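Redox-sensitive transcriptional activator OxyR (Porphyromonas gingivalis, PDB 3T22) is a LysR-family transcription factor that probably binds DNA and activates genes in a redox-sensitive way, this chain being its regulatory domain. Local coordinates at residues A45-G50 and E64-D69; Y72-L77 and P153-E158; Q89-T94 and V168-M173. The protein carries 1 engineered substitution. All coordinates share one frame; numbering follows the deposited sequence.

Contact 1: A45-G50 and E64-D69; sequences ASLLSG and EGLEDD
Leu47, in the last turn of helix 40-48, meets the forked end of Leu66, the first residue of strand 66-80. Its CB-CG bond swings to the backbone N side, with CG anti to the carbonyl carbon (chi1 -84°), and this carries CD1 out to Leu66 CD1 at 4.0 Å. The other methyl, Leu66 CD2, lies against the base of Leu47, 4.1 Å from Leu47 CB. Leu47 is buried and also packs on Ala183 of strand 175-185.

Helix 40-48 belongs to the N-terminal alpha/beta lobe of the LysR effector-binding domain, which has the fold of the periplasmic binding proteins. Its C-terminal end here rests beside the point where the chain, after strand 54-57 and a loop, enters the long strand 66-80. That strand pairs antiparallel with 175-185, where Glu67 and Asp69 exchange backbone bonds with Val184 and Leu182. On the strand itself, Asp68 forms a salt bridge with Arg181, whereas Glu67 and Asp69 both reach Arg194.

Leu48 follows on the more exposed flank of the helix. It meets the other branch of Leu66: Leu48 CD2 lies 3.9 Å from Leu66 CD2, and Leu48 CG lies 4.0 Å from that same methyl. Leu66 is thus shared, with CD1 against Leu47 and CD2 lodged between both helix leucines. Leu48 CD2 also touches the backbone before the strand, 3.7 Å from Glu64 O and 4.5 Å from Gly65 CA. Gly65, at phi 109°, has no side chain to stand between that methyl and the main chain. Beyond Leu48 the helix runs out, and Gly50, with a positive phi of 82°, is the first residue to leave helical geometry, its N bonded to Leu47 O at 3.2 Å.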
# COMPACT_ATOMS: atom_id res chain seq x y z
N ALA A 45 2.95 21.92 -2.61
CA ALA A 45 4.25 22.58 -2.62
C ALA A 45 5.01 22.24 -3.89
O ALA A 45 5.82 23.04 -4.37
CB ALA A 45 5.04 22.17 -1.39
N SER A 46 4.75 21.05 -4.44
CA SER A 46 5.38 20.63 -5.70
C SER A 46 4.82 21.37 -6.91
O SER A 46 5.53 21.65 -7.85
CB SER A 46 5.26 19.11 -5.90
OG SER A 46 5.89 18.39 -4.85
N LEU A 47 3.54 21.69 -6.89
CA LEU A 47 2.96 22.50 -7.95
C LEU A 47 3.54 23.91 -7.93
O LEU A 47 3.97 24.45 -8.94
CB LEU A 47 1.44 22.57 -7.79
CG LEU A 47 0.57 21.44 -8.36
CD1 LEU A 47 -0.85 21.57 -7.83
CD2 LEU A 47 0.56 21.48 -9.88
N LEU A 48 3.53 24.52 -6.75
CA LEU A 48 4.07 25.85 -6.57
C LEU A 48 5.53 25.90 -7.04
O LEU A 48 5.93 26.82 -7.77
CB LEU A 48 3.87 26.32 -5.11
CG LEU A 48 2.45 26.85 -4.78
CD1 LEU A 48 2.13 27.09 -3.28
CD2 LEU A 48 2.19 28.14 -5.56
N SER A 49 6.32 24.90 -6.66
CA SER A 49 7.76 24.95 -6.94
C SER A 49 8.15 24.43 -8.32
O SER A 49 9.33 24.40 -8.64
CB SER A 49 8.56 24.20 -5.89
OG SER A 49 8.73 22.85 -6.27
N GLY A 50 7.17 24.03 -9.13
CA GLY A 50 7.45 23.62 -10.50
C GLY A 50 7.93 22.18 -10.69
O GLY A 50 8.18 21.73 -11.81
N GLU A 64 -2.75 30.13 -2.41
CA GLU A 64 -2.43 31.27 -3.28
C GLU A 64 -1.57 30.82 -4.46
O GLU A 64 -0.45 30.34 -4.26
CB GLU A 64 -1.72 32.32 -2.40
CG GLU A 64 -1.28 33.62 -3.09
CD GLU A 64 -2.45 34.46 -3.62
OE1 GLU A 64 -3.61 33.96 -3.66
OE2 GLU A 64 -2.19 35.62 -4.01
N GLY A 65 -2.10 30.93 -5.67
CA GLY A 65 -1.38 30.51 -6.87
C GLY A 65 -1.90 29.24 -7.55
O GLY A 65 -1.55 28.95 -8.70
N LEU A 66 -2.74 28.48 -6.86
CA LEU A 66 -3.28 27.26 -7.44
C LEU A 66 -4.78 27.39 -7.74
O LEU A 66 -5.49 28.26 -7.19
CB LEU A 66 -3.03 26.08 -6.49
CG LEU A 66 -1.58 25.92 -6.01
CD1 LEU A 66 -1.33 24.61 -5.23
CD2 LEU A 66 -0.66 25.99 -7.21
N GLU A 67 -5.26 26.55 -8.64
CA GLU A 67 -6.69 26.43 -8.86
C GLU A 67 -6.98 24.98 -9.17
O GLU A 67 -6.06 24.22 -9.52
CB GLU A 67 -7.15 27.32 -10.02
CG GLU A 67 -6.75 26.82 -11.38
CD GLU A 67 -6.79 27.91 -12.43
OE1 GLU A 67 -7.32 29.00 -12.16
OE2 GLU A 67 -6.26 27.67 -13.54
N ASP A 68 -8.24 24.57 -9.06
CA ASP A 68 -8.58 23.18 -9.30
C ASP A 68 -9.99 22.96 -9.84
O ASP A 68 -10.91 23.75 -9.55
CB ASP A 68 -8.39 22.40 -8.01
CG ASP A 68 -8.94 23.13 -6.83
OD1 ASP A 68 -10.16 23.21 -6.71
OD2 ASP A 68 -8.15 23.67 -6.04
N ASP A 69 -10.16 21.88 -10.60
CA ASP A 69 -11.46 21.46 -11.14
C ASP A 69 -11.94 20.12 -10.55
O ASP A 69 -11.13 19.23 -10.24
CB ASP A 69 -11.39 21.31 -12.66
CG ASP A 69 -11.24 22.65 -13.38
OD1 ASP A 69 -12.29 23.29 -13.63
OD2 ASP A 69 -10.08 23.04 -13.69

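Contact 2: Y72-L77 and P153-E158; sequences YYEEFL and PQLTVE
Glu74 reaches across to the backbone of Leu155, whose N donates to the anti lone pair of Glu74 OE2 at 3.1 Å. Strand 66-80 is one of the two long strands that link the lobes of this periplasmic-binding-protein-like domain; Phe76 and Pro153 form an antiparallel non-hydrogen-bonded pair, and residues 154-158 begin a 3-10 segment after strand 149-153. The carboxylate is divided between tasks: OE1 forms a salt bridge with Arg178 of the companion strand, while OE2 takes an N-H early in that segment. The arginine and that N-H would probably favour the ionised form of Glu74.

Gln154 pairs with Glu75 twice. Gln154 N donates to Glu75 O at 3.0 Å, and Glu75 N gives a longer but straight bond (3.3 Å, 172°) to Gln154 OE1, coming from above the amide carbonyl plane. The extended side chain of Gln154 runs past Glu74, which points the opposite way. Glu75 turns its own carboxylate elsewhere, to Arg175.

Packing closes both ends. Tyr72 OH meets Leu155 CD2 at 3.7 Å, the two side chains crossing almost perpendicularly. At the far end Leu77 CD1 presses tightly on Val157 CG1, 3.5 Å away, and on Gln154 CA, 3.6 Å away.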
# COMPACT_ATOMS: atom_id res chain seq x y z
N TYR A 72 -14.69 13.95 -9.58
CA TYR A 72 -15.81 13.11 -9.15
C TYR A 72 -15.98 13.09 -7.63
O TYR A 72 -15.12 13.58 -6.92
CB TYR A 72 -15.67 11.68 -9.68
CG TYR A 72 -14.36 11.00 -9.35
CD1 TYR A 72 -13.31 10.98 -10.27
CD2 TYR A 72 -14.18 10.35 -8.14
CE1 TYR A 72 -12.10 10.34 -9.97
CE2 TYR A 72 -12.99 9.69 -7.84
CZ TYR A 72 -11.96 9.70 -8.75
OH TYR A 72 -10.78 9.06 -8.44
N TYR A 73 -17.08 12.52 -7.15
CA TYR A 73 -17.33 12.39 -5.71
C TYR A 73 -17.18 10.92 -5.30
O TYR A 73 -17.38 10.03 -6.12
CB TYR A 73 -18.73 12.89 -5.33
CG TYR A 73 -19.00 14.34 -5.66
CD1 TYR A 73 -18.85 15.32 -4.70
CD2 TYR A 73 -19.44 14.71 -6.92
CE1 TYR A 73 -19.10 16.65 -4.98
CE2 TYR A 73 -19.71 16.04 -7.22
CZ TYR A 73 -19.53 17.01 -6.24
OH TYR A 73 -19.79 18.32 -6.53
N GLU A 74 -16.84 10.67 -4.03
CA GLU A 74 -16.47 9.33 -3.61
C GLU A 74 -16.76 9.06 -2.15
O GLU A 74 -16.19 9.69 -1.27
CB GLU A 74 -14.97 9.09 -3.87
CG GLU A 74 -14.44 7.74 -3.40
CD GLU A 74 -13.04 7.47 -3.89
OE1 GLU A 74 -12.19 8.39 -3.80
OE2 GLU A 74 -12.77 6.35 -4.37
N GLU A 75 -17.62 8.09 -1.88
CA GLU A 75 -17.97 7.73 -0.51
C GLU A 75 -16.80 7.14 0.26
O GLU A 75 -15.90 6.57 -0.33
CB GLU A 75 -19.14 6.74 -0.49
CG GLU A 75 -20.48 7.35 -0.83
CD GLU A 75 -21.66 6.47 -0.44
OE1 GLU A 75 -21.55 5.64 0.50
OE2 GLU A 75 -22.72 6.59 -1.09
N PHE A 76 -16.84 7.31 1.58
CA PHE A 76 -16.04 6.54 2.51
C PHE A 76 -16.84 5.28 2.83
O PHE A 76 -18.06 5.33 3.01
CB PHE A 76 -15.84 7.33 3.81
CG PHE A 76 -15.09 8.61 3.62
CD1 PHE A 76 -15.75 9.76 3.25
CD2 PHE A 76 -13.71 8.64 3.79
CE1 PHE A 76 -15.07 10.93 3.06
CE2 PHE A 76 -13.02 9.82 3.60
CZ PHE A 76 -13.69 10.97 3.24
N LEU A 77 -16.16 4.14 2.89
CA LEU A 77 -16.85 2.89 3.21
C LEU A 77 -16.18 2.16 4.37
O LEU A 77 -14.98 2.23 4.54
CB LEU A 77 -16.93 2.00 1.98
CG LEU A 77 -17.66 2.50 0.72
CD1 LEU A 77 -17.48 1.48 -0.39
CD2 LEU A 77 -19.14 2.79 0.96
N PRO A 153 -12.00 3.83 0.42
CA PRO A 153 -12.69 4.66 -0.58
C PRO A 153 -13.53 3.80 -1.55
O PRO A 153 -13.14 2.68 -1.91
CB PRO A 153 -11.54 5.34 -1.31
CG PRO A 153 -10.40 4.34 -1.19
CD PRO A 153 -10.55 3.75 0.17
N GLN A 154 -14.68 4.33 -1.94
CA GLN A 154 -15.68 3.61 -2.72
C GLN A 154 -15.19 3.01 -4.02
O GLN A 154 -15.68 1.97 -4.45
CB GLN A 154 -16.86 4.54 -3.00
CG GLN A 154 -17.92 4.00 -3.93
CD GLN A 154 -19.08 4.96 -4.09
OE1 GLN A 154 -18.88 6.16 -4.24
NE2 GLN A 154 -20.29 4.43 -4.04
N LEU A 155 -14.23 3.66 -4.66
CA LEU A 155 -13.76 3.25 -5.97
C LEU A 155 -12.95 1.95 -5.89
O LEU A 155 -12.70 1.28 -6.91
CB LEU A 155 -12.95 4.38 -6.62
CG LEU A 155 -12.75 4.36 -8.13
CD1 LEU A 155 -14.09 4.43 -8.89
CD2 LEU A 155 -11.81 5.49 -8.56
N THR A 156 -12.55 1.57 -4.68
CA THR A 156 -11.83 0.33 -4.51
C THR A 156 -12.72 -0.91 -4.63
O THR A 156 -12.20 -2.01 -4.83
CB THR A 156 -11.04 0.28 -3.16
OG1 THR A 156 -10.17 -0.85 -3.16
CG2 THR A 156 -11.98 0.18 -2.00
N VAL A 157 -14.05 -0.75 -4.51
CA VAL A 157 -14.94 -1.93 -4.49
C VAL A 157 -14.96 -2.73 -5.78
O VAL A 157 -15.06 -3.95 -5.75
CB VAL A 157 -16.40 -1.61 -4.08
CG1 VAL A 157 -16.43 -0.80 -2.79
CG2 VAL A 157 -17.14 -0.90 -5.19
N GLU A 158 -14.82 -2.04 -6.91
CA GLU A 158 -14.80 -2.70 -8.21
C GLU A 158 -13.52 -3.51 -8.44
O GLU A 158 -13.32 -4.05 -9.52
CB GLU A 158 -14.96 -1.68 -9.33
CG GLU A 158 -14.94 -0.24 -8.86
CD GLU A 158 -16.33 0.29 -8.59
OE1 GLU A 158 -17.11 0.40 -9.56
OE2 GLU A 158 -16.63 0.60 -7.43
O HOH W 1 -20.23 8.43 -5.15

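Contact 3: Q89-T94 and V168-M173; sequences QDVIRT and VRPFGM
Ile92 lays its CG2 methyl over one face of the Phe171 ring, 4.0 Å from the centroid and only 12° off the ring normal, a CH-pi contact. With CG1 anti to the backbone N (chi1 -168°), CG2 is the branch turned down onto the ring. Thr94 N approaches the ring at its edge, 4.3 Å from Phe171 CE1.

The two backbones cross and are tied at Ile92, whose N donates an almost straight bond to Pro170 O (2.8 Å, 169°). The same carbonyl oxygen also receives a CA-H...O contact from Val91, and Ile92 CG2 lies beside it. One residue on, water 2 links the two segments: it donates to Ile92 O and accepts from Gly172 N.

Arg169 closes the other end. Bent at chi2, it brings NE to Gln89 O at 2.8 Å, the acceptor lying at the guanidinium edge, tilted somewhat from its plane. NH1 turns back to Val168 O at 3.0 Å and also bonds Glu166 O. NH2 bonds Phe87 O and the guanidinium forms a cation-pi contact with the Phe87 ring, so four backbone carbonyls and a ring hold its rotation.

Here the loop between strands 66-80 and 102-103 is packed against the chain leaving the short strand 168-169, in the second alpha/beta lobe of the LysR-type, periplasmic-binding-protein-like domain.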
# COMPACT_ATOMS: atom_id res chain seq x y z
N GLN A 89 -24.52 -6.05 11.46
CA GLN A 89 -25.27 -4.87 11.02
C GLN A 89 -25.03 -4.65 9.53
O GLN A 89 -24.04 -5.16 8.98
CB GLN A 89 -24.85 -3.62 11.80
CG GLN A 89 -25.25 -3.61 13.28
CD GLN A 89 -24.95 -2.27 14.00
OE1 GLN A 89 -24.77 -1.23 13.36
NE2 GLN A 89 -24.91 -2.31 15.32
N ASP A 90 -25.91 -3.90 8.87
CA ASP A 90 -25.76 -3.66 7.43
C ASP A 90 -25.28 -2.24 7.12
O ASP A 90 -24.78 -1.97 6.03
CB ASP A 90 -27.04 -3.99 6.65
CG ASP A 90 -28.27 -3.30 7.21
OD1 ASP A 90 -28.11 -2.34 8.00
OD2 ASP A 90 -29.39 -3.72 6.86
N VAL A 91 -25.41 -1.34 8.08
CA VAL A 91 -24.75 -0.06 7.97
C VAL A 91 -23.83 0.12 9.16
O VAL A 91 -24.08 -0.40 10.25
CB VAL A 91 -25.75 1.13 7.91
CG1 VAL A 91 -26.62 1.05 6.67
CG2 VAL A 91 -26.58 1.20 9.17
N ILE A 92 -22.75 0.85 8.95
CA ILE A 92 -21.81 1.13 10.01
C ILE A 92 -22.12 2.49 10.65
O ILE A 92 -22.50 3.44 9.97
CB ILE A 92 -20.38 1.07 9.45
CG1 ILE A 92 -19.36 1.07 10.57
CG2 ILE A 92 -20.12 2.22 8.49
CD1 ILE A 92 -17.98 1.32 10.08
N ARG A 93 -21.98 2.57 11.98
CA ARG A 93 -22.03 3.84 12.70
C ARG A 93 -20.69 4.15 13.37
O ARG A 93 -20.22 3.40 14.21
CB ARG A 93 -23.13 3.80 13.77
CG ARG A 93 -24.53 4.13 13.28
CD ARG A 93 -25.35 4.84 14.37
NE ARG A 93 -25.00 6.26 14.50
CZ ARG A 93 -24.68 6.87 15.65
NH1 ARG A 93 -24.67 6.18 16.79
NH2 ARG A 93 -24.38 8.16 15.66
N THR A 94 -20.07 5.26 13.00
CA THR A 94 -18.75 5.59 13.52
C THR A 94 -18.70 5.61 15.05
O THR A 94 -17.67 5.28 15.65
CB THR A 94 -18.27 6.97 13.00
OG1 THR A 94 -16.85 7.09 13.19
CG2 THR A 94 -18.98 8.10 13.74
N VAL A 168 -17.66 -5.22 3.09
CA VAL A 168 -17.97 -3.81 2.92
C VAL A 168 -19.25 -3.47 3.67
O VAL A 168 -20.22 -4.21 3.62
CB VAL A 168 -18.14 -3.49 1.44
CG1 VAL A 168 -18.62 -2.06 1.26
CG2 VAL A 168 -16.83 -3.75 0.71
N ARG A 169 -19.25 -2.35 4.38
CA ARG A 169 -20.45 -1.83 5.03
C ARG A 169 -20.48 -0.34 4.79
O ARG A 169 -19.52 0.35 5.09
CB ARG A 169 -20.42 -2.07 6.53
CG ARG A 169 -20.47 -3.53 6.94
CD ARG A 169 -21.83 -4.16 6.64
NE ARG A 169 -21.89 -5.50 7.22
CZ ARG A 169 -21.32 -6.57 6.68
NH1 ARG A 169 -20.66 -6.48 5.53
NH2 ARG A 169 -21.42 -7.72 7.29
N PRO A 170 -21.60 0.15 4.23
CA PRO A 170 -21.78 1.59 3.99
C PRO A 170 -22.17 2.32 5.26
O PRO A 170 -22.47 1.65 6.25
CB PRO A 170 -22.95 1.63 3.02
CG PRO A 170 -23.75 0.40 3.38
CD PRO A 170 -22.72 -0.64 3.69
N PHE A 171 -22.14 3.65 5.24
CA PHE A 171 -22.70 4.48 6.31
C PHE A 171 -24.20 4.61 6.08
O PHE A 171 -24.68 4.32 5.00
CB PHE A 171 -22.10 5.88 6.29
CG PHE A 171 -20.75 5.97 6.92
CD1 PHE A 171 -20.63 6.12 8.29
CD2 PHE A 171 -19.61 5.87 6.16
CE1 PHE A 171 -19.39 6.18 8.89
CE2 PHE A 171 -18.37 5.93 6.74
CZ PHE A 171 -18.25 6.09 8.11
N GLY A 172 -24.92 5.06 7.10
CA GLY A 172 -26.31 5.47 6.93
C GLY A 172 -26.40 6.97 6.73
O GLY A 172 -25.49 7.71 7.13
N MET A 173 -27.48 7.44 6.12
CA MET A 173 -27.57 8.85 5.75
C MET A 173 -27.34 9.78 6.93
O MET A 173 -27.79 9.50 8.04
CB MET A 173 -28.93 9.17 5.12
CG MET A 173 -29.18 8.41 3.85
SD MET A 173 -30.70 8.94 3.04
CE MET A 173 -30.43 8.20 1.41
O HOH W 2 -24.42 5.51 10.31

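Contacts 1 and 2 both use strand 66-80, and contact 3 adjoins it through strand 168-169, its sheet neighbour. Contact 1 lies at the start of the long strand and contact 2 on its middle, their centres about 25 Å apart. Contacts 1 and 3 sit on opposite sides of the chain's centre, about 36 Å between centres; in keeping with the two lobes of the fold, contact 1 lies in one and contact 3 in the other, with contact 2 at the crossing between them. Contact 1 closes before the others open, whereas the segments of contacts 2 and 3 alternate along the chain. These two also touch, with Leu77 CD1 on Val168 CG1 and Phe76 O near Phe171 CD2, which joins the crossing strand to the second lobe's packing.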